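Local atomic coordinates of protease VP4 (Blotched snakehead virus, PDB entry 2GEF), a protein that cleaves peptide bonds as a birnavirus serine protease with a serine/lysine catalytic dyad, probably processing the structural polyprotein of which it is itself a piece. Residues V35-D40 against N127-V132; S45-A50 against H178-P183; Q10-K15 against G170-R175; A140-S145 against C198-A203; G30-V35 against L107-V112. All coordinates share one frame; numbering follows the deposited sequence.

Interaction 1. Residues V35-D40 against N127-V132; sequences VVAFGD and NDMPAV
Met-129, a selenomethionine in this crystal, and Val-132 are the two residues of 127-132 that meet strand 31-38, where Ala-37 and Val-35 receive them. The loop starts at Asn-127, whose side chain stops short of that strand and folds back on its own chain: OD1 accepts the backbone N of Met-129 at 3.0 Å, with the donor above the carbonyl plane rather than on a lone pair. This Asx turn leaves ND2 for a hydrogen bond to Tyr-48 OH. Next, Asp-128 faces outward and makes a salt bridge with Arg-20. Met-129 then reaches over to the strand. Its chain is bent at both chi2 (-66°) and chi3 (-54°), which curls the terminal methyl around SE until CE lies 3.5 Å from Ala-37 CB. Beyond Pro-130 and Ala-131 the chain returns at Val-132, and here two branched side chains come tip to tip. Val-132 CG2 is 4.0 Å from Val-35 CG1, while its CG1 lies 4.1 Å from Val-35 CG2, so both methyls of each valine share the contact. Tyr-48 of the adjoining strand touches both valines. Because the two segments meet through methyl groups alone, this is a surface contact in which a loop is joined to a strand by apolar methyl packing, with polar bonds shaping the loop from within.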
# COMPACT_ATOMS: atom_id res chain seq x y z
N VAL A 35 -3.35 3.63 -2.70
CA VAL A 35 -3.76 3.23 -4.03
C VAL A 35 -4.62 4.32 -4.68
O VAL A 35 -5.71 4.67 -4.15
CB VAL A 35 -4.50 1.94 -4.07
CG1 VAL A 35 -5.01 1.65 -5.64
CG2 VAL A 35 -3.60 0.81 -3.64
N VAL A 36 -4.13 4.87 -5.81
CA VAL A 36 -4.86 5.98 -6.43
C VAL A 36 -5.39 5.46 -7.84
O VAL A 36 -4.76 4.56 -8.49
CB VAL A 36 -4.00 7.26 -6.53
CG1 VAL A 36 -3.38 7.67 -5.20
CG2 VAL A 36 -2.92 7.14 -7.61
N ALA A 37 -6.53 5.99 -8.26
CA ALA A 37 -7.13 5.72 -9.55
C ALA A 37 -7.85 6.99 -10.02
O ALA A 37 -8.30 7.86 -9.17
CB ALA A 37 -8.05 4.59 -9.48
N PHE A 38 -7.89 7.12 -11.35
CA PHE A 38 -8.48 8.31 -12.09
C PHE A 38 -9.56 7.94 -13.07
O PHE A 38 -9.29 7.18 -13.97
CB PHE A 38 -7.35 9.11 -12.79
CG PHE A 38 -6.12 9.25 -11.92
CD1 PHE A 38 -5.09 8.32 -11.97
CD2 PHE A 38 -6.03 10.29 -11.02
CE1 PHE A 38 -3.97 8.40 -11.09
CE2 PHE A 38 -4.95 10.43 -10.17
CZ PHE A 38 -3.89 9.46 -10.21
N GLY A 39 -10.76 8.54 -13.00
CA GLY A 39 -11.67 8.50 -14.19
C GLY A 39 -12.01 9.91 -14.72
O GLY A 39 -11.46 10.94 -14.22
N ASP A 40 -12.91 9.97 -15.70
CA ASP A 40 -13.57 11.18 -16.17
C ASP A 40 -14.29 11.55 -14.87
O ASP A 40 -14.59 10.67 -14.11
CB ASP A 40 -14.68 10.85 -17.26
CG ASP A 40 -14.22 9.93 -18.33
OD1 ASP A 40 -13.00 9.82 -18.60
OD2 ASP A 40 -15.14 9.30 -18.92
N ASN A 127 -14.03 -2.99 -2.72
CA ASN A 127 -14.16 -1.72 -3.46
C ASN A 127 -14.25 -2.38 -4.85
O ASN A 127 -13.78 -3.52 -5.00
CB ASN A 127 -12.86 -0.81 -3.26
CG ASN A 127 -11.61 -1.34 -4.00
OD1 ASN A 127 -11.67 -2.20 -4.93
ND2 ASN A 127 -10.49 -0.76 -3.68
N ASP A 128 -14.89 -1.79 -5.85
CA ASP A 128 -15.08 -2.57 -7.10
C ASP A 128 -14.06 -2.09 -8.13
O ASP A 128 -14.29 -1.93 -9.32
CB ASP A 128 -16.52 -2.51 -7.61
CG ASP A 128 -17.54 -2.70 -6.50
OD1 ASP A 128 -18.01 -3.85 -6.31
OD2 ASP A 128 -17.86 -1.71 -5.79
N MSE A 129 -12.84 -1.91 -7.63
CA MSE A 129 -11.82 -1.26 -8.40
C MSE A 129 -11.15 -2.42 -9.15
O MSE A 129 -11.36 -3.59 -8.77
CB MSE A 129 -10.91 -0.47 -7.45
CG MSE A 129 -11.69 0.60 -6.65
SE MSE A 129 -12.42 2.07 -7.80
CE MSE A 129 -10.63 2.41 -8.55
N PRO A 130 -10.40 -2.12 -10.22
CA PRO A 130 -9.64 -3.20 -10.87
C PRO A 130 -8.41 -3.60 -10.06
O PRO A 130 -8.10 -2.98 -9.05
CB PRO A 130 -9.15 -2.53 -12.19
CG PRO A 130 -8.84 -1.20 -11.74
CD PRO A 130 -10.19 -0.85 -10.93
N ALA A 131 -7.71 -4.64 -10.51
CA ALA A 131 -6.43 -5.02 -9.95
C ALA A 131 -5.46 -3.82 -9.89
O ALA A 131 -5.51 -2.92 -10.72
CB ALA A 131 -5.87 -6.16 -10.75
N VAL A 132 -4.58 -3.80 -8.91
CA VAL A 132 -3.75 -2.63 -8.69
C VAL A 132 -2.56 -2.62 -9.62
O VAL A 132 -1.82 -3.62 -9.76
CB VAL A 132 -3.40 -2.53 -7.21
CG1 VAL A 132 -2.37 -1.32 -6.90
CG2 VAL A 132 -4.78 -2.31 -6.41

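Interaction 2. Residues S45-A50 against H178-P183; sequences SELYIA and HKIGLP
Leu-47 carries CG anti to its carbonyl carbon (chi1 -63°) and then runs on extended, while Ile-180 has CG1 tucked between its backbone N and carbonyl carbon (chi1 65°) with CD1 stretched out beyond it; the two settings aim the side chains at each other, tip to tip. CD1 of Leu-47 comes to 3.9 Å from CD1 of Ile-180, and the same leucine methyl lies 4.1 Å from CG1 of the isoleucine, so it sits against the end of that branch. Leu-182 approaches the methyl more loosely, its own CD1 standing 4.4 Å from Leu-47 CD1. One leucine from the strand thus meets two residues of the loop, which are separated by Gly-181. Ala-176 of helix 170-178 also touches Leu-47, and Leu-32 of the neighbouring strand touches Leu-182, both adding to the apolar surroundings. The backbone of Leu-47 is meanwhile paired with Val-109, within the sheet. What brings Ile-180 and Leu-182 to the same methyl is the way the helix stops. Residues 178-181 form a type I turn with Gly-181 N bonded to His-178 O at 2.6 Å, and Gly-181 takes a positive phi of 79°. With Leu-182 N bonded to Ala-177 O, this is a Schellman motif, here ending the helix that bears the catalytic Lys-173 and laying the exit loop on strand 43-52.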
# COMPACT_ATOMS: atom_id res chain seq x y z
N SER A 45 -8.38 7.72 -3.79
CA SER A 45 -7.18 7.41 -3.00
C SER A 45 -7.76 6.60 -1.87
O SER A 45 -8.79 7.05 -1.18
CB SER A 45 -6.65 8.75 -2.40
OG SER A 45 -5.47 8.56 -1.77
N GLU A 46 -7.10 5.49 -1.59
CA GLU A 46 -7.56 4.48 -0.60
C GLU A 46 -6.31 3.84 0.00
O GLU A 46 -5.35 3.67 -0.70
CB GLU A 46 -8.10 3.33 -1.47
CG GLU A 46 -9.33 2.78 -1.14
CD GLU A 46 -9.88 1.99 -2.33
OE1 GLU A 46 -9.67 2.39 -3.53
OE2 GLU A 46 -10.53 0.96 -2.08
N LEU A 47 -6.38 3.23 1.18
CA LEU A 47 -5.37 2.19 1.59
C LEU A 47 -5.72 0.82 1.25
O LEU A 47 -6.86 0.47 1.16
CB LEU A 47 -5.18 2.28 3.08
CG LEU A 47 -4.61 3.67 3.42
CD1 LEU A 47 -4.47 3.62 4.93
CD2 LEU A 47 -3.31 4.10 2.79
N TYR A 48 -4.70 0.04 1.00
CA TYR A 48 -4.72 -1.41 0.87
C TYR A 48 -3.65 -1.92 1.81
O TYR A 48 -2.72 -1.18 2.15
CB TYR A 48 -4.35 -1.88 -0.56
CG TYR A 48 -5.42 -1.80 -1.66
CD1 TYR A 48 -6.19 -0.64 -1.87
CD2 TYR A 48 -5.62 -2.84 -2.49
CE1 TYR A 48 -7.15 -0.58 -2.89
CE2 TYR A 48 -6.59 -2.80 -3.48
CZ TYR A 48 -7.35 -1.70 -3.69
OH TYR A 48 -8.31 -1.80 -4.79
N ILE A 49 -3.78 -3.16 2.18
CA ILE A 49 -2.85 -3.81 3.08
C ILE A 49 -2.28 -4.92 2.32
O ILE A 49 -3.05 -5.55 1.69
CB ILE A 49 -3.43 -4.35 4.39
CG1 ILE A 49 -2.23 -4.60 5.33
CG2 ILE A 49 -4.44 -5.60 4.20
CD1 ILE A 49 -2.58 -4.98 6.65
N ALA A 50 -0.95 -4.99 2.22
CA ALA A 50 -0.28 -6.18 1.65
C ALA A 50 -0.04 -7.15 2.85
O ALA A 50 0.54 -6.70 3.92
CB ALA A 50 1.02 -5.82 1.13
N HIS A 178 -3.97 9.88 5.91
CA HIS A 178 -4.33 10.87 6.98
C HIS A 178 -5.82 10.62 7.40
O HIS A 178 -6.18 10.74 8.57
CB HIS A 178 -4.10 12.30 6.45
CG HIS A 178 -2.67 12.61 6.15
ND1 HIS A 178 -2.26 13.89 5.77
CD2 HIS A 178 -1.52 11.83 6.23
CE1 HIS A 178 -0.93 13.89 5.59
NE2 HIS A 178 -0.45 12.67 5.90
N LYS A 179 -6.62 10.13 6.44
CA LYS A 179 -7.97 9.84 6.68
C LYS A 179 -8.14 8.90 7.85
O LYS A 179 -9.14 8.94 8.61
CB LYS A 179 -8.65 9.33 5.40
CG LYS A 179 -10.21 9.11 5.65
CD LYS A 179 -10.91 8.34 4.45
CE LYS A 179 -12.49 8.14 4.61
NZ LYS A 179 -13.31 7.35 3.47
N ILE A 180 -7.19 8.00 8.01
CA ILE A 180 -7.28 7.26 9.21
C ILE A 180 -6.24 7.58 10.24
O ILE A 180 -5.99 6.76 11.02
CB ILE A 180 -7.44 5.76 8.94
CG1 ILE A 180 -6.21 5.17 8.25
CG2 ILE A 180 -8.75 5.48 8.15
CD1 ILE A 180 -6.28 3.68 8.40
N GLY A 181 -5.64 8.80 10.25
CA GLY A 181 -4.63 9.15 11.33
C GLY A 181 -3.18 8.61 11.19
O GLY A 181 -2.42 8.70 12.11
N LEU A 182 -2.79 8.19 10.01
CA LEU A 182 -1.49 7.59 9.69
C LEU A 182 -0.67 8.51 8.83
O LEU A 182 -1.28 9.16 7.95
CB LEU A 182 -1.66 6.31 8.88
CG LEU A 182 -2.42 5.17 9.53
CD1 LEU A 182 -2.28 3.79 8.77
CD2 LEU A 182 -1.91 4.95 11.03
N PRO A 183 0.69 8.57 9.09
CA PRO A 183 1.55 9.13 8.13
C PRO A 183 1.74 8.37 6.84
O PRO A 183 1.73 7.13 6.79
CB PRO A 183 2.89 9.32 8.91
CG PRO A 183 2.89 8.11 9.83
CD PRO A 183 1.44 8.19 10.31

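Interaction 3. Residues Q10-K15 against G170-R175; sequences QTLAYK and GNLKAR
Leu-172 touches both Leu-12 and Tyr-14, with a different methyl for each. CD2 lies 3.6 Å from CD1 of Leu-12, the two side chains crossing at about a right angle. CD1 goes to Tyr-14, where it is 3.8 Å from CB and equally close to CG, meeting the base of the aromatic side chain obliquely. With CG of Leu-172 anti to the backbone N (chi1 179°), the fork is carried out from the helix toward the N-terminal chain. One turn further on, the far half of the tyrosine ring lies against the aliphatic part of Arg-175: CE2 and CZ are each 3.8 Å from CB, and the ring and guanidinium planes stand 47° apart. Behind this first shell, Phe-38 and Val-36 of strand 31-38 press on Leu-172, and its carbonyl O accepts a hydrogen bond from Ser-45 OG. Ala-13 and Lys-15 pair through their backbones with Ser-43, which holds the segment beside strand 43-52. Lys-173, the catalytic residue next to Leu-172, directs its side chain away from 10-15, toward Ser-136. The contact is essentially apolar, with even the arginine taking part through its methylenes, and fastens the N-terminal chain to the helix that supplies the active-site lysine.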
# COMPACT_ATOMS: atom_id res chain seq x y z
N GLN A 10 -2.24 20.40 -11.43
CA GLN A 10 -3.52 19.94 -11.88
C GLN A 10 -4.50 19.83 -10.71
O GLN A 10 -4.33 19.00 -9.83
CB GLN A 10 -3.33 18.57 -12.60
CG GLN A 10 -4.63 17.81 -13.17
CD GLN A 10 -5.40 18.61 -14.14
OE1 GLN A 10 -6.63 19.01 -13.92
NE2 GLN A 10 -4.71 18.98 -15.16
N THR A 11 -5.59 20.55 -10.74
CA THR A 11 -6.71 20.32 -9.85
C THR A 11 -7.46 18.99 -10.15
O THR A 11 -7.73 18.66 -11.30
CB THR A 11 -7.62 21.56 -9.84
OG1 THR A 11 -6.92 22.62 -9.17
CG2 THR A 11 -8.97 21.33 -9.06
N LEU A 12 -7.78 18.21 -9.09
CA LEU A 12 -8.26 16.80 -9.14
C LEU A 12 -9.56 16.86 -8.34
O LEU A 12 -9.62 17.61 -7.36
CB LEU A 12 -7.19 15.90 -8.40
CG LEU A 12 -5.88 15.42 -9.08
CD1 LEU A 12 -5.17 14.13 -8.34
CD2 LEU A 12 -6.26 14.96 -10.45
N ALA A 13 -10.64 16.21 -8.78
CA ALA A 13 -11.85 16.01 -7.93
C ALA A 13 -11.71 14.67 -7.20
O ALA A 13 -11.69 13.67 -7.83
CB ALA A 13 -13.14 16.16 -8.73
N TYR A 14 -11.46 14.67 -5.91
CA TYR A 14 -11.22 13.44 -5.09
C TYR A 14 -12.43 12.97 -4.29
O TYR A 14 -13.10 13.74 -3.62
CB TYR A 14 -9.82 13.49 -4.29
CG TYR A 14 -9.69 12.82 -2.91
CD1 TYR A 14 -9.75 11.48 -2.80
CD2 TYR A 14 -9.52 13.56 -1.75
CE1 TYR A 14 -9.76 10.81 -1.59
CE2 TYR A 14 -9.48 12.91 -0.46
CZ TYR A 14 -9.58 11.48 -0.38
OH TYR A 14 -9.56 10.68 0.90
N LYS A 15 -12.75 11.68 -4.45
CA LYS A 15 -13.71 10.98 -3.60
C LYS A 15 -13.07 9.79 -2.88
O LYS A 15 -12.02 9.22 -3.28
CB LYS A 15 -14.84 10.45 -4.42
CG LYS A 15 -15.58 11.49 -5.19
CD LYS A 15 -16.96 10.99 -5.45
CE LYS A 15 -17.64 11.83 -6.46
NZ LYS A 15 -19.16 11.54 -6.52
N GLY A 170 1.85 11.91 -4.53
CA GLY A 170 2.08 11.96 -3.09
C GLY A 170 0.97 12.65 -2.26
O GLY A 170 0.46 12.16 -1.29
N ASN A 171 0.66 13.86 -2.59
CA ASN A 171 -0.44 14.53 -2.02
C ASN A 171 -1.83 13.85 -1.99
O ASN A 171 -2.53 13.90 -1.04
CB ASN A 171 -0.60 15.83 -2.79
CG ASN A 171 -1.42 16.77 -2.02
OD1 ASN A 171 -2.62 16.52 -1.80
ND2 ASN A 171 -0.78 17.77 -1.44
N LEU A 172 -2.26 13.26 -3.08
CA LEU A 172 -3.47 12.51 -3.05
C LEU A 172 -3.33 11.17 -2.24
O LEU A 172 -4.32 10.73 -1.60
CB LEU A 172 -3.85 12.17 -4.52
CG LEU A 172 -5.11 11.34 -4.83
CD1 LEU A 172 -6.25 12.13 -4.44
CD2 LEU A 172 -5.12 11.10 -6.40
N LYS A 173 -2.16 10.53 -2.39
CA LYS A 173 -1.78 9.40 -1.54
C LYS A 173 -1.84 9.68 -0.08
O LYS A 173 -2.46 8.84 0.59
CB LYS A 173 -0.46 8.70 -1.94
CG LYS A 173 -0.61 7.92 -3.10
CD LYS A 173 0.84 7.58 -3.63
CE LYS A 173 0.72 7.16 -5.04
NZ LYS A 173 0.87 5.75 -5.16
N ALA A 174 -1.37 10.88 0.40
CA ALA A 174 -1.34 11.24 1.82
C ALA A 174 -2.77 11.33 2.34
O ALA A 174 -3.06 10.91 3.49
CB ALA A 174 -0.68 12.62 2.01
N ARG A 175 -3.69 11.85 1.51
CA ARG A 175 -5.07 11.85 1.92
C ARG A 175 -5.53 10.50 2.47
O ARG A 175 -6.21 10.45 3.40
CB ARG A 175 -5.99 12.24 0.74
CG ARG A 175 -5.71 13.53 0.14
CD ARG A 175 -6.11 14.60 1.11
NE ARG A 175 -6.16 15.88 0.42
CZ ARG A 175 -6.90 16.92 0.79
NH1 ARG A 175 -7.70 16.87 1.90
NH2 ARG A 175 -6.81 18.01 0.01

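Interaction 4. Residues A140-S145 against C198-A203; sequences ALALAS and CTLDDA
Apolar contacts between Ala-142 and Leu-200, and between Leu-143 and Ala-203, join the two helices. The first pair sets a single methyl against a fork: CB of Ala-142 is 3.8 Å from CD1 of Leu-200 and 3.9 Å from its CD2, so the alanine rests almost evenly between the two branches. In the second pair the roles are exchanged, the leucine now belonging to 140-145. CG of Leu-143 is anti to the carbonyl carbon (chi1 -59°) and the chain then extends, taking CD1 to 3.9 Å from the backbone O of Ala-203 and 4.2 Å from its CB. Each helix thus contributes one leucine and one alanine, and the small residues allow the backbones to come close, with CA atoms 7.9 Å apart at both pairs. In the fold, helix 138-146 follows shortly after the nucleophile Ser-136, and helix 200-209 is the last helix of the chain; strand 154-160 lies beside both, through Tyr-155 touching Leu-143 and Leu-159 touching Leu-200. Hydrogen bonds organise each helix separately. Thr-199 occupies the N-cap of the final helix, and its OG1 accepts the backbone N of Asp-202 at 3.3 Å with an N-H...O angle of 159°. Ser-145 OG donates to the carbonyl O of Ala-142 at 3.0 Å, tilted 34° from the carbonyl plane, and Ser-146 OG also bonds that oxygen, which is therefore gripped by two hydroxyls.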
# COMPACT_ATOMS: atom_id res chain seq x y z
N ALA A 140 5.74 -1.47 0.86
CA ALA A 140 4.77 -2.32 1.61
C ALA A 140 4.99 -3.86 1.43
O ALA A 140 4.99 -4.71 2.35
CB ALA A 140 3.30 -1.89 1.13
N LEU A 141 5.05 -4.27 0.18
CA LEU A 141 5.50 -5.69 -0.09
C LEU A 141 6.60 -6.24 0.70
O LEU A 141 6.52 -7.32 1.26
CB LEU A 141 5.89 -5.85 -1.58
CG LEU A 141 4.66 -5.57 -2.45
CD1 LEU A 141 4.80 -5.81 -4.01
CD2 LEU A 141 3.37 -6.07 -1.89
N ALA A 142 7.71 -5.57 0.58
CA ALA A 142 8.93 -5.78 1.40
C ALA A 142 8.73 -5.87 2.90
O ALA A 142 9.19 -6.78 3.55
CB ALA A 142 9.94 -4.67 1.18
N LEU A 143 8.23 -4.80 3.47
CA LEU A 143 8.00 -4.84 4.94
C LEU A 143 7.03 -6.03 5.24
O LEU A 143 7.22 -6.74 6.26
CB LEU A 143 7.42 -3.48 5.37
CG LEU A 143 8.46 -2.43 4.95
CD1 LEU A 143 8.01 -1.11 5.50
CD2 LEU A 143 9.61 -2.68 5.76
N ALA A 144 6.02 -6.27 4.39
CA ALA A 144 4.96 -7.24 4.75
C ALA A 144 5.53 -8.61 4.62
O ALA A 144 5.13 -9.49 5.30
CB ALA A 144 3.68 -7.10 3.93
N SER A 145 6.47 -8.79 3.73
CA SER A 145 7.09 -10.07 3.58
C SER A 145 8.13 -10.33 4.73
O SER A 145 8.58 -11.44 4.90
CB SER A 145 7.84 -10.16 2.21
OG SER A 145 9.15 -9.61 2.51
N CYS A 198 14.49 6.86 1.96
CA CYS A 198 15.12 6.54 0.64
C CYS A 198 15.63 5.14 0.55
O CYS A 198 16.09 4.69 -0.48
CB CYS A 198 16.32 7.52 0.41
SG CYS A 198 15.57 9.19 0.47
N THR A 199 15.58 4.44 1.65
CA THR A 199 16.03 3.02 1.60
C THR A 199 15.06 2.11 2.31
O THR A 199 14.33 2.54 3.21
CB THR A 199 17.56 2.80 2.10
OG1 THR A 199 17.57 2.76 3.54
CG2 THR A 199 18.52 3.97 1.58
N LEU A 200 15.10 0.86 1.91
CA LEU A 200 14.33 -0.20 2.59
C LEU A 200 14.68 -0.51 4.06
O LEU A 200 13.82 -0.90 4.85
CB LEU A 200 14.52 -1.44 1.77
CG LEU A 200 13.34 -2.32 1.66
CD1 LEU A 200 12.12 -1.52 1.11
CD2 LEU A 200 13.69 -3.61 0.88
N ASP A 201 15.94 -0.39 4.40
CA ASP A 201 16.44 -0.40 5.80
C ASP A 201 15.86 0.70 6.69
O ASP A 201 15.40 0.42 7.80
CB ASP A 201 17.97 -0.41 5.79
CG ASP A 201 18.50 -1.84 5.49
OD1 ASP A 201 18.08 -2.86 6.16
OD2 ASP A 201 19.29 -1.98 4.51
N ASP A 202 15.78 1.91 6.14
CA ASP A 202 15.19 3.03 6.86
C ASP A 202 13.71 2.89 6.98
O ASP A 202 13.16 3.20 7.99
CB ASP A 202 15.48 4.38 6.19
CG ASP A 202 16.93 4.75 6.27
OD1 ASP A 202 17.45 5.53 5.42
OD2 ASP A 202 17.55 4.09 7.13
N ALA A 203 13.07 2.44 5.95
CA ALA A 203 11.62 2.06 6.08
C ALA A 203 11.33 0.97 7.09
O ALA A 203 10.38 1.08 7.77
CB ALA A 203 11.14 1.64 4.71

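Interaction 5. Residues G30-V35 against L107-V112; sequences GALFPV and LPVADV
Leu-32 places its CD2 methyl against two valines that stand on either side of a corner in the chain, Val-109 before it and Val-112 after it. The closer is Val-109, whose CG2 lies 3.7 Å from Leu-32 CD2, the two side chains meeting at a slant. Val-112 comes from the other sheet: its CG2 is 4.2 Å from the same methyl, and the side chains slide past each other in opposite directions. Leucine CG is anti to the carbonyl carbon (chi1 -61°), and from there the branch leans across to the valines although the residue's CB bond does not point at them. Ile-49, on the strand that separates 31-38 from 104-109, touches both Leu-32 and Val-109, so the three make a mutually touching cluster. Leu-182 adds to the cover of Leu-32, and Val-122 touches both valines. At the corner itself, Ala-110 breaks the run of the strand; in the next residue, Asp-111, OD1 accepts a weak hydrogen bond from Val-112 N, 2.8 Å long. One leucine methyl here touches residues on both sides of the corner. The feature that defines the site is this strand corner at Ala-110, which passes the chain from the mixed sheet containing strand 104-109 to the three-stranded antiparallel sheet of strand 111-114, with Leu-32 buried against both arms.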
# COMPACT_ATOMS: atom_id res chain seq x y z
N GLY A 30 1.43 -7.44 8.03
CA GLY A 30 0.90 -6.80 6.84
C GLY A 30 1.46 -5.38 6.78
O GLY A 30 1.98 -4.91 7.73
N ALA A 31 1.44 -4.72 5.62
CA ALA A 31 1.89 -3.34 5.55
C ALA A 31 0.90 -2.58 4.66
O ALA A 31 0.39 -3.15 3.65
CB ALA A 31 3.29 -3.22 5.04
N LEU A 32 0.61 -1.35 5.06
CA LEU A 32 -0.27 -0.43 4.32
C LEU A 32 0.47 0.37 3.33
O LEU A 32 1.61 0.83 3.56
CB LEU A 32 -1.01 0.56 5.29
CG LEU A 32 -1.90 -0.23 6.27
CD1 LEU A 32 -2.09 0.64 7.59
CD2 LEU A 32 -3.40 -0.71 5.71
N PHE A 33 -0.25 0.60 2.22
CA PHE A 33 0.22 1.43 1.18
C PHE A 33 -1.03 2.15 0.48
O PHE A 33 -2.10 1.67 0.64
CB PHE A 33 0.97 0.64 0.15
CG PHE A 33 0.14 -0.47 -0.55
CD1 PHE A 33 -0.30 -0.30 -1.88
CD2 PHE A 33 -0.00 -1.77 0.06
CE1 PHE A 33 -1.02 -1.34 -2.56
CE2 PHE A 33 -0.68 -2.82 -0.63
CZ PHE A 33 -1.13 -2.64 -1.93
N PRO A 34 -0.83 3.32 -0.19
CA PRO A 34 -1.87 4.02 -0.92
C PRO A 34 -2.04 3.65 -2.30
O PRO A 34 -1.08 3.19 -2.94
CB PRO A 34 -1.53 5.47 -0.70
CG PRO A 34 -0.07 5.41 -0.79
CD PRO A 34 0.33 4.20 0.02
N VAL A 35 -3.35 3.63 -2.70
CA VAL A 35 -3.76 3.23 -4.03
C VAL A 35 -4.62 4.32 -4.68
O VAL A 35 -5.71 4.67 -4.15
CB VAL A 35 -4.50 1.94 -4.07
CG1 VAL A 35 -5.01 1.65 -5.64
CG2 VAL A 35 -3.60 0.81 -3.64
N LEU A 107 -5.24 -6.18 -0.28
CA LEU A 107 -6.67 -6.08 0.01
C LEU A 107 -7.05 -4.63 0.29
O LEU A 107 -6.33 -3.93 1.07
CB LEU A 107 -7.10 -6.92 1.25
CG LEU A 107 -6.72 -8.44 1.16
CD1 LEU A 107 -6.68 -9.08 2.56
CD2 LEU A 107 -7.64 -9.14 0.28
N PRO A 108 -8.18 -4.17 -0.28
CA PRO A 108 -8.53 -2.77 0.10
C PRO A 108 -8.92 -2.76 1.54
O PRO A 108 -9.45 -3.70 2.00
CB PRO A 108 -9.69 -2.39 -0.87
CG PRO A 108 -9.96 -3.70 -1.70
CD PRO A 108 -9.14 -4.82 -1.17
N VAL A 109 -8.62 -1.71 2.31
CA VAL A 109 -9.07 -1.62 3.70
C VAL A 109 -9.72 -0.20 4.06
O VAL A 109 -9.11 0.87 3.70
CB VAL A 109 -7.92 -1.92 4.62
CG1 VAL A 109 -7.17 -3.20 4.16
CG2 VAL A 109 -6.93 -0.80 4.62
N ALA A 110 -10.86 -0.16 4.78
CA ALA A 110 -11.43 1.10 5.22
C ALA A 110 -10.86 1.66 6.51
O ALA A 110 -11.04 2.79 6.74
CB ALA A 110 -12.85 0.89 5.43
N ASP A 111 -10.21 0.87 7.36
CA ASP A 111 -9.74 1.30 8.64
C ASP A 111 -8.96 0.21 9.36
O ASP A 111 -9.02 -0.93 8.97
CB ASP A 111 -10.89 1.65 9.59
CG ASP A 111 -10.51 2.75 10.62
OD1 ASP A 111 -9.32 3.23 10.67
OD2 ASP A 111 -11.41 3.15 11.37
N VAL A 112 -8.34 0.57 10.48
CA VAL A 112 -7.34 -0.26 11.18
C VAL A 112 -7.26 0.13 12.64
O VAL A 112 -7.03 1.31 13.02
CB VAL A 112 -5.85 -0.18 10.58
CG1 VAL A 112 -4.96 -1.29 11.27
CG2 VAL A 112 -5.87 -0.46 9.07

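Overall arrangement
Strand 31-38 unites interaction 1 and interaction 5, which share Val-35, and strand 43-52 beside it carries interaction 2. Interactions 2 and 5 have centres only 6 Å apart and join where Leu-182 CD1 meets Leu-32 CD1 at 3.4 Å. Interaction 3 attaches the helix of Lys-173 to the same sheet, with Val-36 CG1 packed 3.5 Å from Lys-173 CG. The catalytic dyad lies close by: the side chain of Val-132 is about 6 Å from that of Ser-136, and those of Val-35 and Leu-47 are each about 7 Å from that of Lys-173. Interaction 4, its centre 24 Å from that of interaction 1, meets the sheet through Ala-140 and Ala-144.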